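Local atomic coordinates of phosphoribosylaminoimidazole-succinocarboxamide synthase (Ehrlichia chaffeensis str. Arkansas, PDB entry 3KRE), a protein that catalyses the ATP-dependent joining of L-aspartate to 5-amino-1-(5-phosphoribosyl)imidazole-4-carboxylate, a step of de novo purine biosynthesis that yields SAICAR. Residues A[202-205]-A[209-212]. Numbering follows the deposited sequence.
Sequences GKLH and QSDL
The flat groups here are peptide units, and the Leu204 N-H points slightly out of its own amide plane to Ser210 OG. The N...OG distance is 2.7 Å and the N-H...O angle 155°, a short and only moderately bent bond. Lys203 faces two loop carbonyls, both steeply out of their peptide planes: Lys203 CG lies 3.8 Å from Asp211 O, and Lys203 CD 3.7 Å from Ser210 O. The hydroxyl in turn donates to the next carbonyl, with Ser210 OG 2.9 Å from Asp211 O, in the carbonyl plane and on a lone pair. Holding OG anti to the backbone N (chi1 -180°) sets it between the two groups, and the hydroxyl of this buried residue accepts one bond and donates another. Lys203 CB and Leu204 CB both lie 3.6 Å from Ser210 OG. Lys203 and Leu212 run side by side in the same direction, Lys203 CG lying 4.0 Å from Leu212 CD2. Beyond CD, the bend at chi3 (-86°) turns Lys203 NZ away from the loop backbone to a salt bridge with Glu168. The Asp211 carboxylate is met from above its plane by Leu212 N, 2.8 Å from Asp211 OD1, while OD2 pairs with Lys88 and Lys171. Gly202 bonds through its backbone to Phe213, so the Ser210 bonds lie on the loop side of that pairing. Strands 192-204 and 213-214 thus form a beta hairpin with a long connecting loop, in which the Ser210 hydroxyl takes up the Leu204 amide where regular pairing stops.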
# COMPACT_ATOMS: atom_id res chain seq x y z
N GLY A 202 -3.86 8.53 -7.38
CA GLY A 202 -3.94 8.94 -8.77
C GLY A 202 -5.13 9.85 -8.99
O GLY A 202 -5.88 10.15 -8.05
N LYS A 203 -5.26 10.35 -10.20
CA LYS A 203 -6.32 11.27 -10.52
C LYS A 203 -7.03 10.78 -11.75
O LYS A 203 -6.41 10.09 -12.62
CB LYS A 203 -5.76 12.67 -10.72
CG LYS A 203 -5.28 13.31 -9.44
CD LYS A 203 -5.25 14.81 -9.52
CE LYS A 203 -3.99 15.35 -10.09
NZ LYS A 203 -4.11 16.87 -10.24
N LEU A 204 -8.32 11.13 -11.82
CA LEU A 204 -9.14 10.77 -12.97
C LEU A 204 -8.60 11.40 -14.21
O LEU A 204 -8.14 12.57 -14.25
CB LEU A 204 -10.62 11.10 -12.82
CG LEU A 204 -11.41 10.61 -11.60
CD1 LEU A 204 -12.77 11.30 -11.50
CD2 LEU A 204 -11.57 9.08 -11.64
N HIS A 205 -8.67 10.54 -15.23
CA HIS A 205 -8.58 10.87 -16.63
C HIS A 205 -9.28 12.10 -16.94
O HIS A 205 -10.48 12.20 -16.65
CB HIS A 205 -9.32 9.86 -17.49
N GLN A 209 -9.65 18.85 -12.42
CA GLN A 209 -10.11 19.11 -11.04
C GLN A 209 -10.37 17.83 -10.25
O GLN A 209 -11.00 17.86 -9.18
CB GLN A 209 -11.36 19.99 -11.07
CG GLN A 209 -11.13 21.35 -11.70
CD GLN A 209 -10.19 22.21 -10.91
OE1 GLN A 209 -9.98 21.97 -9.73
NE2 GLN A 209 -9.62 23.23 -11.55
N SER A 210 -9.85 16.71 -10.75
CA SER A 210 -10.00 15.42 -10.10
C SER A 210 -9.52 15.51 -8.64
O SER A 210 -8.50 16.13 -8.36
CB SER A 210 -9.17 14.38 -10.83
OG SER A 210 -9.28 13.13 -10.23
N ASP A 211 -10.24 14.87 -7.73
CA ASP A 211 -9.71 14.71 -6.37
C ASP A 211 -8.69 13.56 -6.43
O ASP A 211 -8.46 12.95 -7.48
CB ASP A 211 -10.86 14.46 -5.40
CG ASP A 211 -10.52 14.77 -3.93
OD1 ASP A 211 -9.35 15.09 -3.58
OD2 ASP A 211 -11.48 14.70 -3.13
N LEU A 212 -8.04 13.29 -5.29
CA LEU A 212 -7.02 12.29 -5.18
C LEU A 212 -7.68 10.96 -4.83
O LEU A 212 -8.45 10.87 -3.86
CB LEU A 212 -6.04 12.70 -4.06
CG LEU A 212 -5.28 14.01 -4.31
CD1 LEU A 212 -4.43 14.41 -3.05
CD2 LEU A 212 -4.42 13.89 -5.58